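PDB 1RWZ: DNA polymerase sliding clamp from Archaeoglobus fulgidus, which probably acts as a ring-shaped sliding clamp that encircles DNA and tethers the replicative polymerase and other DNA-processing proteins to it. Local coordinates for residues M1-M6 / E88-D93; E126-I131 / G187-M192; F154-E159 / I182-G187. All blocks are in the same frame, centred on the assembly; numbering follows the deposited sequence.

Interaction 1: residues M1-M6 / E88-D93; sequences MIDVIM and ELIVED
I2 faces V91 and V4 faces L89 as hydrogen-bonded pairs of two antiparallel strands, 2-6 and 88-91, whose short axes approach to 4.6 Å and run 170° apart. The pairing belongs to an antiparallel sheet of the N-terminal PCNA domain, in which strand 2-7 is flanked by 58-61 and 86-91. Each of the two pairs exchanges two backbone hydrogen bonds, the shortest being L89 N to V4 O at 2.8 Å.

The case illustrates how one pair of strands can present two unlike faces. On the buried face, L89 is held at two points along its length: V4 CG2 rests 3.7 Å from L89 CB, and M6 SD lies 3.8 Å from L89 CD1. I2 and V91 meet CB to CB beside them, and V99 of the next strand also touches L89.

The other face is partly polar. With CG anti to the backbone N (chi1 -179°), the D3 carboxylate is carried to that of E88, which stretches diagonally to meet it; the two groups are nearly coplanar, 27° apart. D3 OD1 and E88 OE2 are separated by 2.5 Å, so one acid probably carries a proton. I90 lies alongside D3, with CG1 3.4 Å from D3 OD1. At the exposed end, the M1 chain bends at chi3 and its CE lies 3.4 Å from E92 CG, with E92 OE2 equally near.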
ATOM      1  N   MET A   1     -29.993 -30.414  -3.252  1.00 32.09           N
ATOM      2  CA  MET A   1     -29.287 -29.262  -2.628  1.00 31.36           C
ATOM      3  C   MET A   1     -27.778 -29.359  -2.799  1.00 29.52           C
ATOM      4  O   MET A   1     -27.222 -30.444  -2.953  1.00 29.54           O
ATOM      5  CB  MET A   1     -29.596 -29.185  -1.129  1.00 34.25           C
ATOM      6  CG  MET A   1     -28.796 -28.100  -0.401  1.00 37.94           C
ATOM      7  SD  MET A   1     -28.716 -28.287   1.392  1.00 42.91           S
ATOM      8  CE  MET A   1     -29.962 -27.104   1.918  1.00 41.46           C
ATOM      9  N   ILE A   2     -27.128 -28.202  -2.763  1.00 26.95           N
ATOM     10  CA  ILE A   2     -25.681 -28.109  -2.866  1.00 24.76           C
ATOM     11  C   ILE A   2     -25.219 -27.465  -1.567  1.00 23.35           C
ATOM     12  O   ILE A   2     -25.765 -26.447  -1.147  1.00 22.33           O
ATOM     13  CB  ILE A   2     -25.251 -27.200  -4.034  1.00 25.27           C
ATOM     14  CG1 ILE A   2     -25.574 -27.876  -5.367  1.00 25.74           C
ATOM     15  CG2 ILE A   2     -23.770 -26.871  -3.923  1.00 25.72           C
ATOM     16  CD1 ILE A   2     -25.345 -26.982  -6.567  1.00 25.61           C
ATOM     17  N   ASP A   3     -24.229 -28.067  -0.920  1.00 21.33           N
ATOM     18  CA  ASP A   3     -23.699 -27.512   0.314  1.00 20.82           C
ATOM     19  C   ASP A   3     -22.226 -27.863   0.382  1.00 19.22           C
ATOM     20  O   ASP A   3     -21.864 -29.018   0.600  1.00 18.70           O
ATOM     21  CB  ASP A   3     -24.442 -28.078   1.525  1.00 22.87           C
ATOM     22  CG  ASP A   3     -23.938 -27.508   2.834  1.00 25.00           C
ATOM     23  OD1 ASP A   3     -23.344 -26.408   2.818  1.00 25.40           O
ATOM     24  OD2 ASP A   3     -24.144 -28.155   3.884  1.00 27.99           O
ATOM     25  N   VAL A   4     -21.380 -26.861   0.178  1.00 17.19           N
ATOM     26  CA  VAL A   4     -19.941 -27.076   0.199  1.00 16.36           C
ATOM     27  C   VAL A   4     -19.243 -26.071   1.100  1.00 15.68           C
ATOM     28  O   VAL A   4     -19.751 -24.980   1.345  1.00 14.81           O
ATOM     29  CB  VAL A   4     -19.344 -26.968  -1.231  1.00 16.14           C
ATOM     30  CG1 VAL A   4     -20.072 -27.918  -2.169  1.00 16.40           C
ATOM     31  CG2 VAL A   4     -19.456 -25.535  -1.747  1.00 15.12           C
ATOM     32  N   ILE A   5     -18.076 -26.454   1.604  1.00 14.61           N
ATOM     33  CA  ILE A   5     -17.291 -25.578   2.457  1.00 13.86           C
ATOM     34  C   ILE A   5     -15.879 -25.565   1.892  1.00 13.64           C
ATOM     35  O   ILE A   5     -15.298 -26.614   1.617  1.00 13.05           O
ATOM     36  CB  ILE A   5     -17.294 -26.065   3.921  1.00 14.61           C
ATOM     37  CG1 ILE A   5     -18.728 -26.012   4.465  1.00 14.66           C
ATOM     38  CG2 ILE A   5     -16.368 -25.194   4.769  1.00 14.46           C
ATOM     39  CD1 ILE A   5     -18.860 -26.403   5.939  1.00 15.08           C
ATOM     40  N   MET A   6     -15.342 -24.364   1.705  1.00 13.16           N
ATOM     41  CA  MET A   6     -14.018 -24.187   1.126  1.00 13.41           C
ATOM     42  C   MET A   6     -13.291 -23.049   1.836  1.00 13.83           C
ATOM     43  O   MET A   6     -13.921 -22.249   2.520  1.00 14.43           O
ATOM     44  CB  MET A   6     -14.176 -23.843  -0.356  1.00 14.30           C
ATOM     45  CG  MET A   6     -14.879 -22.502  -0.584  1.00 15.64           C
ATOM     46  SD  MET A   6     -15.719 -22.390  -2.188  1.00 18.35           S
ATOM     47  CE  MET A   6     -14.339 -22.448  -3.270  1.00 15.97           C
ATOM     48  N   GLU A  88     -18.969 -21.233   3.338  1.00 15.95           N
ATOM     49  CA  GLU A  88     -19.924 -22.268   2.972  1.00 16.43           C
ATOM     50  C   GLU A  88     -20.824 -21.727   1.864  1.00 17.33           C
ATOM     51  O   GLU A  88     -21.310 -20.596   1.941  1.00 16.74           O
ATOM     52  CB  GLU A  88     -20.768 -22.680   4.187  1.00 17.20           C
ATOM     53  CG  GLU A  88     -21.827 -23.745   3.891  1.00 18.04           C
ATOM     54  CD  GLU A  88     -22.512 -24.265   5.147  1.00 19.71           C
ATOM     55  OE1 GLU A  88     -22.574 -23.518   6.143  1.00 20.24           O
ATOM     56  OE2 GLU A  88     -23.000 -25.415   5.136  1.00 21.36           O
ATOM     57  N   LEU A  89     -21.013 -22.524   0.819  1.00 16.69           N
ATOM     58  CA  LEU A  89     -21.872 -22.136  -0.294  1.00 17.08           C
ATOM     59  C   LEU A  89     -23.059 -23.076  -0.264  1.00 17.54           C
ATOM     60  O   LEU A  89     -22.890 -24.293  -0.185  1.00 16.07           O
ATOM     61  CB  LEU A  89     -21.144 -22.281  -1.633  1.00 17.23           C
ATOM     62  CG  LEU A  89     -19.856 -21.481  -1.830  1.00 18.41           C
ATOM     63  CD1 LEU A  89     -19.298 -21.765  -3.222  1.00 18.04           C
ATOM     64  CD2 LEU A  89     -20.130 -19.995  -1.655  1.00 19.18           C
ATOM     65  N   ILE A  90     -24.260 -22.515  -0.320  1.00 17.83           N
ATOM     66  CA  ILE A  90     -25.464 -23.329  -0.290  1.00 19.11           C
ATOM     67  C   ILE A  90     -26.455 -22.922  -1.370  1.00 20.27           C
ATOM     68  O   ILE A  90     -26.692 -21.736  -1.593  1.00 19.39           O
ATOM     69  CB  ILE A  90     -26.194 -23.210   1.070  1.00 20.13           C
ATOM     70  CG1 ILE A  90     -25.275 -23.658   2.211  1.00 20.40           C
ATOM     71  CG2 ILE A  90     -27.461 -24.054   1.052  1.00 20.34           C
ATOM     72  CD1 ILE A  90     -25.876 -23.427   3.588  1.00 22.82           C
ATOM     73  N   VAL A  91     -27.014 -23.920  -2.048  1.00 21.76           N
ATOM     74  CA  VAL A  91     -28.032 -23.691  -3.067  1.00 24.42           C
ATOM     75  C   VAL A  91     -29.120 -24.699  -2.737  1.00 26.98           C
ATOM     76  O   VAL A  91     -28.969 -25.894  -2.992  1.00 26.60           O
ATOM     77  CB  VAL A  91     -27.512 -23.947  -4.495  1.00 23.83           C
ATOM     78  CG1 VAL A  91     -28.637 -23.714  -5.503  1.00 24.24           C
ATOM     79  CG2 VAL A  91     -26.346 -23.021  -4.797  1.00 23.47           C
ATOM     80  N   GLU A  92     -30.204 -24.211  -2.143  1.00 30.88           N
ATOM     81  CA  GLU A  92     -31.316 -25.069  -1.742  1.00 34.98           C
ATOM     82  C   GLU A  92     -32.350 -25.250  -2.845  1.00 36.93           C
ATOM     83  O   GLU A  92     -33.014 -26.282  -2.914  1.00 37.93           O
ATOM     84  CB  GLU A  92     -31.986 -24.492  -0.497  1.00 36.57           C
ATOM     85  CG  GLU A  92     -31.011 -24.149   0.610  1.00 39.24           C
ATOM     86  CD  GLU A  92     -31.697 -23.632   1.854  1.00 41.05           C
ATOM     87  OE1 GLU A  92     -32.464 -22.649   1.746  1.00 42.38           O
ATOM     88  OE2 GLU A  92     -31.468 -24.207   2.939  1.00 42.15           O
ATOM     89  N   ASP A  93     -32.498 -24.238  -3.692  1.00 38.93           N
ATOM     90  CA  ASP A  93     -33.443 -24.309  -4.799  1.00 40.66           C
ATOM     91  C   ASP A  93     -32.711 -24.102  -6.120  1.00 40.83           C
ATOM     92  O   ASP A  93     -31.835 -24.890  -6.481  1.00 41.32           O
ATOM     93  CB  ASP A  93     -34.559 -23.265  -4.637  1.00 42.22           C
ATOM     94  CG  ASP A  93     -34.045 -21.913  -4.174  1.00 43.90           C
ATOM     95  OD1 ASP A  93     -33.732 -21.770  -2.971  1.00 45.08           O
ATOM     96  OD2 ASP A  93     -33.952 -20.992  -5.013  1.00 45.21           O
TER

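Interaction 2: residues E126-I131 / G187-M192; sequences ELPAKI and GEARSM
A129 and A189 meet methyl to methyl, CB to CB at 4.0 Å, a pairing of very small side chains. An alanine methyl has no rotamer to choose, so this meeting is set by the backbones alone, and both methyls are directed toward the other segment. A129 CB also lies 3.7 Å from G187 O, and both methyls touch L215 of strand 210-215.

P128 carries the outer edge of the contact. Its ring is puckered C-gamma endo, and CG, the flap atom, is the one that does the touching, 3.6 Å from E188 O. The ring atoms on its two sides stand farther back, P128 CB at 4.2 Å and P128 CD at 5.0 Å from the same E188 O. P128 CG is also 4.4 Å from A189 CB, a looser apolar approach. E188 therefore takes part through its carbonyl, while its side chain points away.

What is joined here is the beginning of two strands from separate sheets of the C-terminal DNA-clamp domain, 129-134 from the long sheet and 189-194 from a four-stranded one. N185 bonds to the residues before and after A129 in sequence, ND2 to P128 O and OD1 to K130 N.

G187 has no side chain to interpose and comes close with its backbone. The direction a side chain would take from its CA is already occupied by P128 O and A129 CA, so the close approach depends on the absence of a CB. The CA atoms of G187 and A129 are 4.1 Å apart, and G187 CA-H points at P128 O, with a CA to O distance of 3.6 Å and an angle at hydrogen of 159°.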
ATOM      1  N   GLU A 126      -3.169 -29.953 -29.749  1.00 37.20           N
ATOM      2  CA  GLU A 126      -2.083 -30.923 -29.828  1.00 36.31           C
ATOM      3  C   GLU A 126      -0.794 -30.106 -29.799  1.00 34.05           C
ATOM      4  O   GLU A 126      -0.406 -29.526 -30.814  1.00 34.10           O
ATOM      5  CB  GLU A 126      -2.179 -31.706 -31.139  1.00 38.13           C
ATOM      6  CG  GLU A 126      -1.148 -32.812 -31.289  1.00 41.33           C
ATOM      7  CD  GLU A 126      -1.453 -34.012 -30.416  1.00 43.03           C
ATOM      8  OE1 GLU A 126      -0.632 -34.955 -30.395  1.00 44.65           O
ATOM      9  OE2 GLU A 126      -2.516 -34.017 -29.757  1.00 44.28           O
ATOM     10  N   LEU A 127      -0.139 -30.052 -28.641  1.00 31.05           N
ATOM     11  CA  LEU A 127       1.087 -29.268 -28.503  1.00 27.81           C
ATOM     12  C   LEU A 127       2.320 -30.089 -28.140  1.00 25.66           C
ATOM     13  O   LEU A 127       2.300 -30.890 -27.203  1.00 26.23           O
ATOM     14  CB  LEU A 127       0.864 -28.154 -27.479  1.00 27.36           C
ATOM     15  CG  LEU A 127      -0.342 -27.272 -27.820  1.00 27.64           C
ATOM     16  CD1 LEU A 127      -0.476 -26.154 -26.808  1.00 27.72           C
ATOM     17  CD2 LEU A 127      -0.174 -26.696 -29.219  1.00 28.15           C
ATOM     18  N   PRO A 128       3.425 -29.875 -28.873  1.00 23.25           N
ATOM     19  CA  PRO A 128       4.706 -30.565 -28.700  1.00 21.74           C
ATOM     20  C   PRO A 128       5.583 -30.197 -27.506  1.00 20.22           C
ATOM     21  O   PRO A 128       6.368 -31.023 -27.046  1.00 20.82           O
ATOM     22  CB  PRO A 128       5.413 -30.293 -30.021  1.00 22.15           C
ATOM     23  CG  PRO A 128       4.973 -28.901 -30.331  1.00 22.25           C
ATOM     24  CD  PRO A 128       3.485 -28.956 -30.027  1.00 22.68           C
ATOM     25  N   ALA A 129       5.468 -28.970 -27.012  1.00 18.06           N
ATOM     26  CA  ALA A 129       6.301 -28.535 -25.893  1.00 15.67           C
ATOM     27  C   ALA A 129       5.557 -28.461 -24.567  1.00 15.40           C
ATOM     28  O   ALA A 129       4.452 -27.927 -24.492  1.00 14.94           O
ATOM     29  CB  ALA A 129       6.921 -27.179 -26.209  1.00 15.37           C
ATOM     30  N   LYS A 130       6.178 -29.000 -23.522  1.00 14.60           N
ATOM     31  CA  LYS A 130       5.591 -28.983 -22.186  1.00 15.23           C
ATOM     32  C   LYS A 130       6.659 -28.457 -21.238  1.00 14.66           C
ATOM     33  O   LYS A 130       7.741 -29.036 -21.131  1.00 15.03           O
ATOM     34  CB  LYS A 130       5.170 -30.389 -21.758  1.00 16.20           C
ATOM     35  CG  LYS A 130       4.499 -30.417 -20.393  1.00 19.48           C
ATOM     36  CD  LYS A 130       4.150 -31.835 -19.973  1.00 21.51           C
ATOM     37  CE  LYS A 130       3.578 -31.853 -18.564  1.00 23.28           C
ATOM     38  NZ  LYS A 130       3.285 -33.246 -18.120  1.00 25.89           N
ATOM     39  N   ILE A 131       6.342 -27.362 -20.556  1.00 14.67           N
ATOM     40  CA  ILE A 131       7.274 -26.720 -19.641  1.00 14.46           C
ATOM     41  C   ILE A 131       6.625 -26.545 -18.275  1.00 14.35           C
ATOM     42  O   ILE A 131       5.543 -25.972 -18.175  1.00 14.10           O
ATOM     43  CB  ILE A 131       7.677 -25.314 -20.171  1.00 14.43           C
ATOM     44  CG1 ILE A 131       8.199 -25.416 -21.608  1.00 14.54           C
ATOM     45  CG2 ILE A 131       8.739 -24.701 -19.278  1.00 15.14           C
ATOM     46  CD1 ILE A 131       7.198 -24.959 -22.659  1.00 16.13           C
ATOM     47  N   GLY A 187      10.455 -30.091 -26.310  1.00 19.68           N
ATOM     48  CA  GLY A 187       9.720 -29.941 -27.554  1.00 19.34           C
ATOM     49  C   GLY A 187      10.041 -28.636 -28.260  1.00 19.63           C
ATOM     50  O   GLY A 187      10.316 -27.625 -27.617  1.00 20.08           O
ATOM     51  N   GLU A 188      10.006 -28.653 -29.588  1.00 19.45           N
ATOM     52  CA  GLU A 188      10.295 -27.455 -30.366  1.00 20.32           C
ATOM     53  C   GLU A 188       9.005 -26.707 -30.673  1.00 19.14           C
ATOM     54  O   GLU A 188       8.073 -27.272 -31.247  1.00 18.12           O
ATOM     55  CB  GLU A 188      11.011 -27.825 -31.670  1.00 22.81           C
ATOM     56  CG  GLU A 188      12.364 -28.485 -31.448  1.00 27.30           C
ATOM     57  CD  GLU A 188      13.133 -28.698 -32.738  1.00 30.06           C
ATOM     58  OE1 GLU A 188      12.584 -29.332 -33.665  1.00 32.09           O
ATOM     59  OE2 GLU A 188      14.289 -28.234 -32.822  1.00 32.27           O
ATOM     60  N   ALA A 189       8.961 -25.437 -30.284  1.00 17.69           N
ATOM     61  CA  ALA A 189       7.787 -24.601 -30.504  1.00 17.69           C
ATOM     62  C   ALA A 189       8.145 -23.124 -30.405  1.00 17.80           C
ATOM     63  O   ALA A 189       9.078 -22.744 -29.700  1.00 17.22           O
ATOM     64  CB  ALA A 189       6.708 -24.942 -29.485  1.00 17.45           C
ATOM     65  N   ARG A 190       7.388 -22.287 -31.103  1.00 17.57           N
ATOM     66  CA  ARG A 190       7.641 -20.853 -31.089  1.00 18.65           C
ATOM     67  C   ARG A 190       6.358 -20.124 -31.474  1.00 18.20           C
ATOM     68  O   ARG A 190       5.848 -20.314 -32.575  1.00 17.51           O
ATOM     69  CB  ARG A 190       8.757 -20.528 -32.091  1.00 21.31           C
ATOM     70  CG  ARG A 190       9.202 -19.077 -32.148  1.00 25.47           C
ATOM     71  CD  ARG A 190      10.226 -18.890 -33.277  1.00 28.62           C
ATOM     72  NE  ARG A 190      10.675 -17.506 -33.410  1.00 32.14           N
ATOM     73  CZ  ARG A 190      11.592 -16.933 -32.637  1.00 33.11           C
ATOM     74  NH1 ARG A 190      12.173 -17.624 -31.666  1.00 34.97           N
ATOM     75  NH2 ARG A 190      11.922 -15.664 -32.830  1.00 33.92           N
ATOM     76  N   SER A 191       5.834 -19.310 -30.561  1.00 17.44           N
ATOM     77  CA  SER A 191       4.615 -18.539 -30.813  1.00 17.65           C
ATOM     78  C   SER A 191       4.718 -17.164 -30.157  1.00 17.30           C
ATOM     79  O   SER A 191       5.484 -16.979 -29.212  1.00 16.99           O
ATOM     80  CB  SER A 191       3.383 -19.266 -30.257  1.00 17.38           C
ATOM     81  OG  SER A 191       3.091 -20.446 -30.982  1.00 17.60           O
ATOM     82  N   MET A 192       3.949 -16.201 -30.653  1.00 17.44           N
ATOM     83  CA  MET A 192       3.963 -14.852 -30.089  1.00 18.18           C
ATOM     84  C   MET A 192       2.618 -14.552 -29.433  1.00 17.39           C
ATOM     85  O   MET A 192       1.574 -14.950 -29.949  1.00 16.16           O
ATOM     86  CB  MET A 192       4.259 -13.817 -31.178  1.00 21.60           C
ATOM     87  CG  MET A 192       4.389 -12.397 -30.648  1.00 25.79           C
ATOM     88  SD  MET A 192       5.326 -11.325 -31.750  1.00 32.36           S
ATOM     89  CE  MET A 192       6.776 -11.057 -30.804  1.00 32.13           C
TER

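Interaction 3: residues F154-E159 / I182-G187; sequences FRSDKE and IEFNGG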
ATOM      1  N   PHE A 154       7.283 -16.854 -27.110  1.00 14.73           N
ATOM      2  CA  PHE A 154       7.548 -17.999 -26.242  1.00 15.41           C
ATOM      3  C   PHE A 154       8.276 -18.954 -27.172  1.00 16.06           C
ATOM      4  O   PHE A 154       7.792 -19.253 -28.267  1.00 15.92           O
ATOM      5  CB  PHE A 154       6.262 -18.673 -25.756  1.00 13.81           C
ATOM      6  CG  PHE A 154       5.601 -17.979 -24.597  1.00 13.74           C
ATOM      7  CD1 PHE A 154       4.592 -18.622 -23.885  1.00 14.71           C
ATOM      8  CD2 PHE A 154       5.960 -16.688 -24.229  1.00 13.75           C
ATOM      9  CE1 PHE A 154       3.950 -17.987 -22.823  1.00 14.46           C
ATOM     10  CE2 PHE A 154       5.324 -16.047 -23.165  1.00 12.71           C
ATOM     11  CZ  PHE A 154       4.319 -16.695 -22.463  1.00 14.18           C
ATOM     12  N   ARG A 155       9.433 -19.436 -26.745  1.00 16.86           N
ATOM     13  CA  ARG A 155      10.221 -20.326 -27.578  1.00 18.34           C
ATOM     14  C   ARG A 155      10.745 -21.506 -26.775  1.00 17.93           C
ATOM     15  O   ARG A 155      11.242 -21.341 -25.663  1.00 17.28           O
ATOM     16  CB  ARG A 155      11.380 -19.530 -28.182  1.00 21.03           C
ATOM     17  CG  ARG A 155      12.390 -20.322 -28.974  1.00 25.88           C
ATOM     18  CD  ARG A 155      13.507 -19.387 -29.424  1.00 30.01           C
ATOM     19  NE  ARG A 155      14.664 -20.104 -29.949  1.00 34.57           N
ATOM     20  CZ  ARG A 155      15.804 -19.516 -30.300  1.00 35.72           C
ATOM     21  NH1 ARG A 155      15.937 -18.201 -30.180  1.00 37.30           N
ATOM     22  NH2 ARG A 155      16.811 -20.240 -30.769  1.00 37.64           N
ATOM     23  N   SER A 156      10.611 -22.698 -27.343  1.00 17.77           N
ATOM     24  CA  SER A 156      11.079 -23.915 -26.693  1.00 18.18           C
ATOM     25  C   SER A 156      11.840 -24.789 -27.683  1.00 18.86           C
ATOM     26  O   SER A 156      11.517 -24.838 -28.867  1.00 17.44           O
ATOM     27  CB  SER A 156       9.886 -24.704 -26.134  1.00 18.09           C
ATOM     28  OG  SER A 156      10.302 -25.877 -25.455  1.00 19.67           O
ATOM     29  N   ASP A 157      12.875 -25.452 -27.186  1.00 20.06           N
ATOM     30  CA  ASP A 157      13.660 -26.382 -27.984  1.00 22.42           C
ATOM     31  C   ASP A 157      14.482 -27.201 -27.005  1.00 23.64           C
ATOM     32  O   ASP A 157      14.288 -27.093 -25.794  1.00 22.33           O
ATOM     33  CB  ASP A 157      14.566 -25.666 -28.999  1.00 23.68           C
ATOM     34  CG  ASP A 157      15.560 -24.726 -28.353  1.00 25.46           C
ATOM     35  OD1 ASP A 157      16.010 -24.995 -27.222  1.00 26.36           O
ATOM     36  OD2 ASP A 157      15.908 -23.717 -28.997  1.00 28.44           O
ATOM     37  N   LYS A 158      15.392 -28.023 -27.507  1.00 25.51           N
ATOM     38  CA  LYS A 158      16.193 -28.845 -26.613  1.00 28.55           C
ATOM     39  C   LYS A 158      17.042 -28.036 -25.627  1.00 28.87           C
ATOM     40  O   LYS A 158      17.391 -28.529 -24.557  1.00 30.59           O
ATOM     41  CB  LYS A 158      17.070 -29.794 -27.433  1.00 30.08           C
ATOM     42  CG  LYS A 158      16.250 -30.768 -28.272  1.00 33.14           C
ATOM     43  CD  LYS A 158      17.115 -31.761 -29.035  1.00 35.15           C
ATOM     44  CE  LYS A 158      16.244 -32.741 -29.815  1.00 36.96           C
ATOM     45  NZ  LYS A 158      17.046 -33.773 -30.538  1.00 38.29           N
ATOM     46  N   GLU A 159      17.357 -26.790 -25.970  1.00 29.75           N
ATOM     47  CA  GLU A 159      18.173 -25.945 -25.095  1.00 29.48           C
ATOM     48  C   GLU A 159      17.403 -25.232 -23.982  1.00 27.90           C
ATOM     49  O   GLU A 159      17.991 -24.473 -23.206  1.00 28.16           O
ATOM     50  CB  GLU A 159      18.931 -24.897 -25.916  1.00 32.34           C
ATOM     51  CG  GLU A 159      20.074 -25.446 -26.748  1.00 36.31           C
ATOM     52  CD  GLU A 159      20.863 -24.346 -27.435  1.00 38.68           C
ATOM     53  OE1 GLU A 159      21.355 -23.438 -26.729  1.00 39.88           O
ATOM     54  OE2 GLU A 159      20.993 -24.388 -28.679  1.00 40.55           O
ATOM     55  N   ILE A 182      11.320 -27.443 -13.624  1.00 16.68           N
ATOM     56  CA  ILE A 182      10.839 -28.546 -12.795  1.00 16.76           C
ATOM     57  C   ILE A 182      10.657 -29.786 -13.669  1.00 17.50           C
ATOM     58  O   ILE A 182      11.012 -30.897 -13.274  1.00 16.93           O
ATOM     59  CB  ILE A 182       9.507 -28.178 -12.103  1.00 16.25           C
ATOM     60  CG1 ILE A 182       9.730 -26.984 -11.169  1.00 15.57           C
ATOM     61  CG2 ILE A 182       8.969 -29.373 -11.320  1.00 16.42           C
ATOM     62  CD1 ILE A 182       8.460 -26.427 -10.540  1.00 16.95           C
ATOM     63  N   GLU A 183      10.099 -29.583 -14.859  1.00 17.62           N
ATOM     64  CA  GLU A 183       9.887 -30.653 -15.830  1.00 18.59           C
ATOM     65  C   GLU A 183       9.938 -29.991 -17.205  1.00 18.57           C
ATOM     66  O   GLU A 183       9.454 -28.873 -17.371  1.00 17.49           O
ATOM     67  CB  GLU A 183       8.528 -31.335 -15.616  1.00 20.37           C
ATOM     68  CG  GLU A 183       8.227 -32.423 -16.645  1.00 24.50           C
ATOM     69  CD  GLU A 183       6.903 -33.133 -16.408  1.00 26.69           C
ATOM     70  OE1 GLU A 183       6.448 -33.850 -17.326  1.00 29.07           O
ATOM     71  OE2 GLU A 183       6.317 -32.983 -15.312  1.00 27.05           O
ATOM     72  N   PHE A 184      10.533 -30.670 -18.179  1.00 18.05           N
ATOM     73  CA  PHE A 184      10.662 -30.117 -19.524  1.00 18.35           C
ATOM     74  C   PHE A 184      10.868 -31.254 -20.515  1.00 19.65           C
ATOM     75  O   PHE A 184      11.700 -32.129 -20.289  1.00 19.65           O
ATOM     76  CB  PHE A 184      11.858 -29.167 -19.566  1.00 18.27           C
ATOM     77  CG  PHE A 184      12.061 -28.497 -20.893  1.00 17.73           C
ATOM     78  CD1 PHE A 184      11.052 -27.720 -21.459  1.00 17.80           C
ATOM     79  CD2 PHE A 184      13.277 -28.612 -21.562  1.00 17.73           C
ATOM     80  CE1 PHE A 184      11.253 -27.060 -22.674  1.00 16.99           C
ATOM     81  CE2 PHE A 184      13.490 -27.960 -22.774  1.00 17.59           C
ATOM     82  CZ  PHE A 184      12.474 -27.181 -23.333  1.00 17.56           C
ATOM     83  N   ASN A 185      10.129 -31.234 -21.621  1.00 19.65           N
ATOM     84  CA  ASN A 185      10.249 -32.304 -22.604  1.00 20.30           C
ATOM     85  C   ASN A 185      11.082 -31.946 -23.836  1.00 20.27           C
ATOM     86  O   ASN A 185      11.225 -32.757 -24.749  1.00 20.98           O
ATOM     87  CB  ASN A 185       8.850 -32.781 -23.013  1.00 20.29           C
ATOM     88  CG  ASN A 185       8.161 -31.833 -23.972  1.00 20.08           C
ATOM     89  OD1 ASN A 185       8.474 -30.646 -24.029  1.00 20.00           O
ATOM     90  ND2 ASN A 185       7.203 -32.356 -24.722  1.00 20.60           N
ATOM     91  N   GLY A 186      11.635 -30.737 -23.851  1.00 19.58           N
ATOM     92  CA  GLY A 186      12.468 -30.305 -24.962  1.00 19.74           C
ATOM     93  C   GLY A 186      11.783 -30.151 -26.310  1.00 20.00           C
ATOM     94  O   GLY A 186      12.456 -30.086 -27.342  1.00 20.56           O
ATOM     95  N   GLY A 187      10.455 -30.091 -26.310  1.00 19.68           N
ATOM     96  CA  GLY A 187       9.720 -29.941 -27.554  1.00 19.34           C
ATOM     97  C   GLY A 187      10.041 -28.636 -28.260  1.00 19.63           C
ATOM     98  O   GLY A 187      10.316 -27.625 -27.617  1.00 20.08           O
TER
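F184 is the first residue of 182-187 to reach S156 and D157; I182 and E183, before it, form a classic beta bulge opposite V132. Its CG is anti to the backbone N (chi1 -178°), and the ring arrives rim first. CZ lies 3.1 Å from D157 O, which sits in the ring plane, and CE1 is 3.2 Å from S156 OG. Oxygens gathered at the edge suit the slightly positive hydrogens of an aromatic rim. One face of the same ring is met from within its own segment, G186 N standing 3.4 Å above the plane over the centre.

N185 next forms an Asx turn: its OD1 accepts from G187 N at 3.1 Å, with the donor well above the amide plane. This turn folds the chain back beside the phenyl ring. G186 then passes with a positive phi, a backbone shape that glycine adopts readily, and its carbonyl O lies 3.5 Å from D157 C.

G187 closes the contact with its single hydrogen bond. S156 OG, anti to its own backbone N, donates to G187 O at 2.8 Å; the hydroxyl lies in the carbonyl plane with a C=O...O angle of 157°. S156 OG thus joins the two parts of the turn, bonding the carbonyl of G187 and touching the F184 edge. In the first segment, D157 makes an Asx turn of its own, OD1 accepting from E159 N as strand 151-157 ends.

The touching parts run 96° apart, so this is a turn laid across a strand end. S156 packs on A129 and pairs through its backbone with A189, while F184 rests on I131 of strand 129-134, placing the turn between that strand and strand 151-157.

In the fold
Interaction 1 comes first along the chain and lies in the N-terminal domain, across the chain's centre from the other two; its centre is about 40 Å from that of interaction 2 and 43 Å from that of interaction 3. Interactions 2 and 3 have centres only 8 Å apart in the C-terminal domain and touch where S191 O meets F154 N at 2.8 Å. Interaction 3 lies within the span from 126 to 192, meeting interaction 2 at G187. Together they tie strands 129-134 and 183-184 of one sheet to 151-157 and 189-194 of another, while interaction 1 pairs neighbours within a third sheet of a subunit whose homotrimer forms the DNA-encircling ring.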